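Local coordinates for high affinity transport system protein p37 (Mycoplasma hyorhinis, PDB 3EKI) that is the extracytoplasmic lipoprotein of a high-affinity transport system, binds thiamine diphosphate and probably delivers it for uptake, at residues F72-K84 / L359-D373. Numbering follows the deposited sequence.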
ATOM      1  N   PHE A  72      16.402   9.543  11.221  1.00 12.29           N
ATOM      2  CA  PHE A  72      15.030   9.450  11.704  1.00 14.61           C
ATOM      3  C   PHE A  72      15.009   9.108  13.202  1.00  7.86           C
ATOM      4  O   PHE A  72      14.258   9.755  13.919  1.00  8.82           O
ATOM      5  CB  PHE A  72      14.256   8.406  10.911  1.00 14.53           C
ATOM      6  CG  PHE A  72      12.907   7.991  11.482  1.00  8.52           C
ATOM      7  CD1 PHE A  72      11.808   8.784  11.269  1.00 13.21           C
ATOM      8  CD2 PHE A  72      12.787   6.819  12.213  1.00 11.63           C
ATOM      9  CE1 PHE A  72      10.566   8.416  11.768  1.00 13.01           C
ATOM     10  CE2 PHE A  72      11.541   6.443  12.721  1.00 14.72           C
ATOM     11  CZ  PHE A  72      10.458   7.256  12.497  1.00 10.40           C
ATOM     12  N   LEU A  73      15.797   8.119  13.591  1.00  8.09           N
ATOM     13  CA  LEU A  73      15.745   7.694  15.003  1.00  8.93           C
ATOM     14  C   LEU A  73      16.200   8.765  15.979  1.00 13.26           C
ATOM     15  O   LEU A  73      15.665   8.883  17.090  1.00 12.27           O
ATOM     16  CB  LEU A  73      16.615   6.445  15.179  1.00 12.47           C
ATOM     17  CG  LEU A  73      16.013   5.174  14.577  1.00 12.05           C
ATOM     18  CD1 LEU A  73      17.092   4.108  14.529  1.00 12.58           C
ATOM     19  CD2 LEU A  73      14.769   4.742  15.329  1.00 18.28           C
ATOM     20  N   GLU A  74      17.191   9.539  15.559  1.00 12.25           N
ATOM     21  CA  GLU A  74      17.680  10.645  16.367  1.00 14.46           C
ATOM     22  C   GLU A  74      16.604  11.714  16.466  1.00 15.88           C
ATOM     23  O   GLU A  74      16.289  12.176  17.561  1.00 12.03           O
ATOM     24  CB  GLU A  74      18.984  11.225  15.814  1.00 14.49           C
ATOM     25  CG  GLU A  74      19.444  12.475  16.533  1.00 13.58           C
ATOM     26  CD  GLU A  74      20.047  12.230  17.908  1.00 18.36           C
ATOM     27  OE1 GLU A  74      20.289  11.065  18.278  1.00 16.83           O
ATOM     28  OE2 GLU A  74      20.267  13.230  18.626  1.00 19.70           O
ATOM     29  N   ASN A  75      15.982  12.111  15.345  1.00  8.80           N
ATOM     30  CA  ASN A  75      14.918  13.089  15.422  1.00  9.11           C
ATOM     31  C   ASN A  75      13.751  12.613  16.279  1.00  6.86           C
ATOM     32  O   ASN A  75      13.122  13.394  17.001  1.00  9.06           O
ATOM     33  CB  ASN A  75      14.409  13.364  14.002  1.00 10.80           C
ATOM     34  CG  ASN A  75      15.381  14.178  13.175  1.00 18.35           C
ATOM     35  OD1 ASN A  75      16.374  14.688  13.675  1.00 15.44           O
ATOM     36  ND2 ASN A  75      15.105  14.313  11.875  1.00 16.65           N
ATOM     37  N   PHE A  76      13.459  11.326  16.186  1.00  6.21           N
ATOM     38  CA  PHE A  76      12.367  10.731  16.933  1.00  6.39           C
ATOM     39  C   PHE A  76      12.627  10.765  18.438  1.00  6.51           C
ATOM     40  O   PHE A  76      11.786  11.188  19.226  1.00  9.32           O
ATOM     41  CB  PHE A  76      12.144   9.259  16.513  1.00  8.24           C
ATOM     42  CG  PHE A  76      10.727   8.788  16.765  1.00  7.85           C
ATOM     43  CD1 PHE A  76      10.302   8.411  18.016  1.00  7.92           C
ATOM     44  CD2 PHE A  76       9.816   8.731  15.723  1.00  7.59           C
ATOM     45  CE1 PHE A  76       9.010   8.030  18.271  1.00  7.31           C
ATOM     46  CE2 PHE A  76       8.521   8.373  15.970  1.00  7.48           C
ATOM     47  CZ  PHE A  76       8.095   8.017  17.232  1.00  7.67           C
ATOM     48  N   LYS A  77      13.837  10.314  18.770  1.00  8.42           N
ATOM     49  CA  LYS A  77      14.204  10.334  20.198  1.00  8.34           C
ATOM     50  C   LYS A  77      14.149  11.722  20.796  1.00  6.86           C
ATOM     51  O   LYS A  77      13.667  11.929  21.915  1.00  7.59           O
ATOM     52  CB  LYS A  77      15.595   9.729  20.336  1.00  8.35           C
ATOM     53  CG  LYS A  77      16.209   9.732  21.710  1.00 14.03           C
ATOM     54  CD  LYS A  77      17.590   9.076  21.749  1.00 13.10           C
ATOM     55  CE  LYS A  77      18.644   9.970  21.112  1.00 14.72           C
ATOM     56  NZ  LYS A  77      20.022   9.439  21.275  1.00 17.11           N
ATOM     57  N   LYS A  78      14.654  12.719  20.056  1.00  7.16           N
ATOM     58  CA  LYS A  78      14.629  14.069  20.612  1.00  8.91           C
ATOM     59  C   LYS A  78      13.235  14.625  20.797  1.00  8.74           C
ATOM     60  O   LYS A  78      12.891  15.240  21.807  1.00 10.57           O
ATOM     61  CB  LYS A  78      15.471  15.011  19.738  1.00 10.89           C
ATOM     62  CG  LYS A  78      16.919  14.670  19.576  1.00 12.78           C
ATOM     63  CD  LYS A  78      17.654  14.484  20.894  1.00 21.79           C
ATOM     64  CE  LYS A  78      17.854  15.833  21.580  1.00 24.93           C
ATOM     65  NZ  LYS A  78      18.667  15.694  22.835  1.00 22.12           N
ATOM     66  N   GLU A  79      12.327  14.482  19.826  1.00  7.59           N
ATOM     67  CA  GLU A  79      10.967  14.969  19.957  1.00 10.19           C
ATOM     68  C   GLU A  79      10.186  14.192  21.007  1.00  7.37           C
ATOM     69  O   GLU A  79       9.464  14.796  21.783  1.00 10.01           O
ATOM     70  CB  GLU A  79      10.252  14.892  18.602  1.00 12.38           C
ATOM     71  CG  GLU A  79       8.791  15.299  18.591  1.00 10.74           C
ATOM     72  CD  GLU A  79       8.507  16.742  18.947  1.00 18.21           C
ATOM     73  OE1 GLU A  79       9.421  17.565  18.756  1.00 24.22           O
ATOM     74  OE2 GLU A  79       7.403  17.099  19.402  1.00 17.52           O
ATOM     75  N   PHE A  80      10.363  12.870  20.997  1.00  6.06           N
ATOM     76  CA  PHE A  80       9.665  12.042  21.973  1.00  5.90           C
ATOM     77  C   PHE A  80      10.019  12.545  23.382  1.00  9.57           C
ATOM     78  O   PHE A  80       9.118  12.652  24.202  1.00  6.80           O
ATOM     79  CB  PHE A  80       9.955  10.551  21.842  1.00  4.97           C
ATOM     80  CG  PHE A  80       9.406   9.689  22.966  1.00  4.01           C
ATOM     81  CD1 PHE A  80      10.104   9.426  24.142  1.00  7.97           C
ATOM     82  CD2 PHE A  80       8.141   9.142  22.845  1.00  9.46           C
ATOM     83  CE1 PHE A  80       9.569   8.704  25.166  1.00  5.70           C
ATOM     84  CE2 PHE A  80       7.597   8.358  23.840  1.00  7.80           C
ATOM     85  CZ  PHE A  80       8.336   8.137  24.979  1.00  7.15           C
ATOM     86  N   ASN A  81      11.321  12.651  23.637  1.00  8.48           N
ATOM     87  CA  ASN A  81      11.652  12.911  25.059  1.00  7.97           C
ATOM     88  C   ASN A  81      11.289  14.329  25.442  1.00 10.53           C
ATOM     89  O   ASN A  81      10.980  14.626  26.600  1.00  8.02           O
ATOM     90  CB  ASN A  81      13.114  12.564  25.346  1.00  5.68           C
ATOM     91  CG  ASN A  81      13.306  11.067  25.456  1.00  7.67           C
ATOM     92  OD1 ASN A  81      12.780  10.367  26.311  1.00  7.70           O
ATOM     93  ND2 ASN A  81      14.068  10.491  24.530  1.00 12.14           N
ATOM     94  N   LYS A  82      11.294  15.233  24.456  1.00  9.16           N
ATOM     95  CA  LYS A  82      10.785  16.583  24.753  1.00  7.63           C
ATOM     96  C   LYS A  82       9.343  16.555  25.192  1.00 10.20           C
ATOM     97  O   LYS A  82       8.949  17.156  26.185  1.00 10.99           O
ATOM     98  CB  LYS A  82      11.003  17.465  23.518  1.00 14.34           C
ATOM     99  CG  LYS A  82      10.547  18.908  23.708  1.00 29.79           C
ATOM    100  CD  LYS A  82      10.094  19.504  22.376  1.00 43.04           C
ATOM    101  CE  LYS A  82       8.909  20.448  22.533  1.00 51.02           C
ATOM    102  NZ  LYS A  82       7.725  19.991  21.733  1.00 74.12           N
ATOM    103  N   LEU A  83       8.490  15.841  24.446  1.00  8.09           N
ATOM    104  CA  LEU A  83       7.092  15.715  24.813  1.00  8.63           C
ATOM    105  C   LEU A  83       6.896  15.053  26.162  1.00 10.21           C
ATOM    106  O   LEU A  83       6.094  15.473  26.995  1.00  9.74           O
ATOM    107  CB  LEU A  83       6.359  14.853  23.773  1.00 13.93           C
ATOM    108  CG  LEU A  83       6.151  15.427  22.389  1.00 15.58           C
ATOM    109  CD1 LEU A  83       5.264  14.453  21.614  1.00 12.65           C
ATOM    110  CD2 LEU A  83       5.518  16.801  22.444  1.00 22.72           C
ATOM    111  N   LYS A  84       7.668  13.983  26.332  1.00  9.48           N
ATOM    112  CA  LYS A  84       7.638  13.198  27.550  1.00  8.33           C
ATOM    113  C   LYS A  84       7.946  14.075  28.767  1.00  7.93           C
ATOM    114  O   LYS A  84       7.241  14.018  29.774  1.00  8.45           O
ATOM    115  CB  LYS A  84       8.657  12.066  27.492  1.00  9.81           C
ATOM    116  CG  LYS A  84       8.770  11.255  28.784  1.00 13.43           C
ATOM    117  CD  LYS A  84      10.174  10.711  28.879  1.00 13.24           C
ATOM    118  CE  LYS A  84      10.508  10.073  30.193  1.00 10.98           C
ATOM    119  NZ  LYS A  84      10.871  11.091  31.192  1.00 15.92           N
ATOM    120  N   LEU A 359       2.496   8.996  23.292  1.00  7.51           N
ATOM    121  CA  LEU A 359       3.607   9.910  23.001  1.00  5.99           C
ATOM    122  C   LEU A 359       4.333   9.511  21.719  1.00  8.49           C
ATOM    123  O   LEU A 359       4.774  10.366  20.953  1.00  7.61           O
ATOM    124  CB  LEU A 359       4.586   9.911  24.166  1.00  6.08           C
ATOM    125  CG  LEU A 359       4.189  10.736  25.377  1.00 10.72           C
ATOM    126  CD1 LEU A 359       5.059  10.274  26.543  1.00 10.22           C
ATOM    127  CD2 LEU A 359       4.361  12.234  25.163  1.00 10.50           C
ATOM    128  N   ILE A 360       4.417   8.213  21.463  1.00  8.02           N
ATOM    129  CA  ILE A 360       5.062   7.755  20.217  1.00  6.07           C
ATOM    130  C   ILE A 360       4.170   8.143  19.042  1.00  7.09           C
ATOM    131  O   ILE A 360       4.701   8.668  18.041  1.00  7.52           O
ATOM    132  CB  ILE A 360       5.410   6.261  20.292  1.00  5.63           C
ATOM    133  CG1 ILE A 360       6.565   5.977  21.277  1.00  8.90           C
ATOM    134  CG2 ILE A 360       5.702   5.671  18.933  1.00  5.22           C
ATOM    135  CD1 ILE A 360       6.728   4.492  21.592  1.00  8.85           C
ATOM    136  N   VAL A 361       2.873   7.948  19.147  1.00  5.95           N
ATOM    137  CA  VAL A 361       1.969   8.393  18.060  1.00  8.95           C
ATOM    138  C   VAL A 361       2.131   9.874  17.795  1.00  8.81           C
ATOM    139  O   VAL A 361       2.296  10.326  16.660  1.00  7.23           O
ATOM    140  CB  VAL A 361       0.505   8.015  18.367  1.00  8.21           C
ATOM    141  CG1 VAL A 361      -0.461   8.705  17.409  1.00 14.13           C
ATOM    142  CG2 VAL A 361       0.305   6.508  18.319  1.00  7.75           C
ATOM    143  N   GLN A 362       2.110  10.720  18.834  1.00  8.61           N
ATOM    144  CA  GLN A 362       2.212  12.155  18.657  1.00  4.91           C
ATOM    145  C   GLN A 362       3.563  12.559  18.097  1.00  7.13           C
ATOM    146  O   GLN A 362       3.654  13.548  17.354  1.00  9.37           O
ATOM    147  CB  GLN A 362       1.980  12.866  19.997  1.00  7.45           C
ATOM    148  CG  GLN A 362       1.714  14.358  19.841  1.00  9.95           C
ATOM    149  CD  GLN A 362       0.452  14.607  19.023  1.00 11.75           C
ATOM    150  OE1 GLN A 362      -0.575  14.047  19.377  1.00 14.02           O
ATOM    151  NE2 GLN A 362       0.589  15.422  17.994  1.00 12.49           N
ATOM    152  N   THR A 363       4.589  11.770  18.431  1.00  6.24           N
ATOM    153  CA  THR A 363       5.907  12.054  17.874  1.00  5.67           C
ATOM    154  C   THR A 363       5.909  11.847  16.346  1.00  6.86           C
ATOM    155  O   THR A 363       6.492  12.675  15.631  1.00  8.51           O
ATOM    156  CB  THR A 363       6.999  11.227  18.565  1.00  7.85           C
ATOM    157  OG1 THR A 363       7.061  11.643  19.942  1.00  8.52           O
ATOM    158  CG2 THR A 363       8.363  11.494  17.959  1.00  8.78           C
ATOM    159  N   PHE A 364       5.268  10.801  15.856  1.00  6.15           N
ATOM    160  CA  PHE A 364       5.149  10.613  14.401  1.00 11.82           C
ATOM    161  C   PHE A 364       4.470  11.839  13.788  1.00  6.75           C
ATOM    162  O   PHE A 364       4.959  12.399  12.801  1.00 10.14           O
ATOM    163  CB  PHE A 364       4.392   9.335  14.026  1.00  6.86           C
ATOM    164  CG  PHE A 364       5.233   8.093  13.957  1.00  8.26           C
ATOM    165  CD1 PHE A 364       6.058   7.825  12.883  1.00  9.48           C
ATOM    166  CD2 PHE A 364       5.205   7.164  14.978  1.00  5.05           C
ATOM    167  CE1 PHE A 364       6.804   6.662  12.843  1.00 10.99           C
ATOM    168  CE2 PHE A 364       5.945   6.012  14.960  1.00  6.79           C
ATOM    169  CZ  PHE A 364       6.770   5.756  13.887  1.00  9.68           C
ATOM    170  N   ILE A 365       3.360  12.255  14.364  1.00  8.16           N
ATOM    171  CA  ILE A 365       2.547  13.365  13.879  1.00  6.86           C
ATOM    172  C   ILE A 365       3.364  14.645  13.830  1.00 13.55           C
ATOM    173  O   ILE A 365       3.396  15.390  12.837  1.00 13.14           O
ATOM    174  CB  ILE A 365       1.282  13.515  14.739  1.00 10.11           C
ATOM    175  CG1 ILE A 365       0.329  12.331  14.584  1.00 11.18           C
ATOM    176  CG2 ILE A 365       0.571  14.820  14.440  1.00 13.55           C
ATOM    177  CD1 ILE A 365      -0.810  12.237  15.575  1.00 14.84           C
ATOM    178  N   ASN A 366       4.056  14.912  14.948  1.00  8.94           N
ATOM    179  CA  ASN A 366       4.820  16.157  15.027  1.00 13.08           C
ATOM    180  C   ASN A 366       6.030  16.133  14.113  1.00 10.62           C
ATOM    181  O   ASN A 366       6.386  17.198  13.580  1.00 16.13           O
ATOM    182  CB  ASN A 366       5.230  16.448  16.491  1.00 11.28           C
ATOM    183  CG  ASN A 366       4.082  16.753  17.401  1.00 14.82           C
ATOM    184  OD1 ASN A 366       2.904  16.854  17.064  1.00 14.61           O
ATOM    185  ND2 ASN A 366       4.394  16.932  18.689  1.00 15.98           N
ATOM    186  N   LEU A 367       6.686  15.004  13.883  1.00  9.72           N
ATOM    187  CA  LEU A 367       7.821  14.881  12.991  1.00 10.46           C
ATOM    188  C   LEU A 367       7.373  15.180  11.545  1.00 14.55           C
ATOM    189  O   LEU A 367       8.125  15.806  10.798  1.00 17.12           O
ATOM    190  CB  LEU A 367       8.503  13.515  13.002  1.00 15.15           C
ATOM    191  CG  LEU A 367       9.388  13.160  14.202  1.00 23.02           C
ATOM    192  CD1 LEU A 367       9.933  11.749  14.014  1.00 17.24           C
ATOM    193  CD2 LEU A 367      10.526  14.151  14.406  1.00 19.06           C
ATOM    194  N   ALA A 368       6.193  14.705  11.196  1.00  9.62           N
ATOM    195  CA  ALA A 368       5.659  14.964   9.852  1.00 15.03           C
ATOM    196  C   ALA A 368       5.380  16.451   9.716  1.00 14.76           C
ATOM    197  O   ALA A 368       5.711  17.133   8.739  1.00 19.01           O
ATOM    198  CB  ALA A 368       4.409  14.134   9.577  1.00 16.05           C
ATOM    199  N   LYS A 369       4.759  17.018  10.740  1.00 14.98           N
ATOM    200  CA  LYS A 369       4.423  18.440  10.689  1.00 19.45           C
ATOM    201  C   LYS A 369       5.666  19.301  10.510  1.00 22.14           C
ATOM    202  O   LYS A 369       5.639  20.234   9.699  1.00 28.49           O
ATOM    203  CB  LYS A 369       3.670  18.854  11.943  1.00 22.01           C
ATOM    204  CG  LYS A 369       3.322  20.333  12.059  1.00 29.93           C
ATOM    205  CD  LYS A 369       2.368  20.550  13.227  1.00 41.98           C
ATOM    206  CE  LYS A 369       3.044  21.315  14.360  1.00 57.30           C
ATOM    207  NZ  LYS A 369       2.050  22.046  15.199  1.00 79.20           N
ATOM    208  N   ASN A 370       6.721  19.014  11.245  1.00 23.51           N
ATOM    209  CA  ASN A 370       7.946  19.819  11.229  1.00 25.99           C
ATOM    210  C   ASN A 370       8.941  19.374  10.176  1.00 25.22           C
ATOM    211  O   ASN A 370      10.094  19.806  10.149  1.00 30.35           O
ATOM    212  CB  ASN A 370       8.599  19.782  12.628  1.00 21.84           C
ATOM    213  CG  ASN A 370       7.684  20.488  13.613  1.00 26.91           C
ATOM    214  OD1 ASN A 370       7.150  21.545  13.267  1.00 36.90           O
ATOM    215  ND2 ASN A 370       7.513  19.912  14.791  1.00 33.15           N
ATOM    216  N   LYS A 371       8.491  18.492   9.285  1.00 21.30           N
ATOM    217  CA  LYS A 371       9.282  17.982   8.186  1.00 21.61           C
ATOM    218  C   LYS A 371      10.595  17.365   8.615  1.00 20.65           C
ATOM    219  O   LYS A 371      11.642  17.534   7.997  1.00 23.83           O
ATOM    220  CB  LYS A 371       9.543  19.100   7.167  1.00 40.49           C
ATOM    221  CG  LYS A 371       8.419  19.285   6.163  1.00 45.39           C
ATOM    222  CD  LYS A 371       7.027  19.083   6.738  1.00 43.84           C
ATOM    223  CE  LYS A 371       5.966  19.208   5.653  1.00 44.39           C
ATOM    224  NZ  LYS A 371       6.117  18.146   4.615  1.00 39.24           N
ATOM    225  N   GLN A 372      10.536  16.598   9.695  1.00 18.28           N
ATOM    226  CA  GLN A 372      11.695  15.906  10.228  1.00 19.27           C
ATOM    227  C   GLN A 372      11.577  14.413   9.997  1.00 16.70           C
ATOM    228  O   GLN A 372      12.421  13.631  10.433  1.00 18.53           O
ATOM    229  CB  GLN A 372      11.852  16.167  11.736  1.00 21.13           C
ATOM    230  CG  GLN A 372      12.025  17.624  12.110  1.00 27.75           C
ATOM    231  CD  GLN A 372      12.043  17.838  13.615  1.00 34.75           C
ATOM    232  OE1 GLN A 372      12.071  16.877  14.381  1.00 32.86           O
ATOM    233  NE2 GLN A 372      12.022  19.095  14.032  1.00 35.38           N
ATOM    234  N   ASP A 373      10.524  13.982   9.295  1.00 13.24           N
ATOM    235  CA  ASP A 373      10.410  12.552   9.060  1.00 16.26           C
ATOM    236  C   ASP A 373      11.146  12.161   7.791  1.00 19.60           C
ATOM    237  O   ASP A 373      10.624  12.371   6.697  1.00 17.19           O
ATOM    238  CB  ASP A 373       8.939  12.147   8.933  1.00 13.83           C
ATOM    239  CG  ASP A 373       8.767  10.656   8.732  1.00 13.60           C
ATOM    240  OD1 ASP A 373       9.749   9.911   8.768  1.00 11.65           O
ATOM    241  OD2 ASP A 373       7.616  10.217   8.504  1.00 15.03           O
TER
HETATM  242  O   HOH W   1      13.321  16.151  16.681  1.00 17.62           O
HETATM  243  O   HOH W   2       9.461  17.516  15.551  1.00 23.60           O
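Residues 72-84 of helix 64-85 pack against 359-369 with axes 9.2 Å apart at closest approach and their N-to-C directions 120° apart; Phe80 and Thr363 bring their CA atoms within 5.6 Å. Beyond Lys369 the 359-373 segment leaves its helix through a Schellman motif, with Lys371 at positive phi, and Gln372 and Asp373 turn back alongside Phe72 and Asn75. Phe76 is a knob among Ile360, Thr363, Phe364 and Leu367. Thr363 CG2 sits 3.4 Å from the centroid of the Phe76 ring, almost on the normal, a CH-pi contact, while the ring edge points CE2 into the middle of the Phe364 face in a T-shaped pair, planes at 69°. Thr363 answers as a knob among Phe76, Glu79, Phe80 and Leu83; its chi1 of -64° sends CG2 to the Phe76 ring and leaves OG1 to donate to Leu359 O within its own helix. Phe80 CE2 presses on Leu359 CB at 3.4 Å. Among the polar bonds, Asn366 ND2 reaches Glu79 OE2 at 3.1 Å, nearly straight, on the anti side but well tilted out of the carboxylate plane, and Asn75 ND2 donates to a lone pair of Gln372 O at 3.1 Å. Asp373 OD1 lies against Phe72 CD1 and accepts from Tyr375 N and Gly376 N, while Asp373 OD2 is hydrogen-bonded to Tyr384 OH. Knobs-into-holes packing here joins a helix on strand 97-103 to one on strands 141-152 and 383-386, in keeping with an alpha/beta lobe of periplasmic-binding-protein relatives; the Asp373 side chain is about 12 Å from the bound thiamine diphosphate.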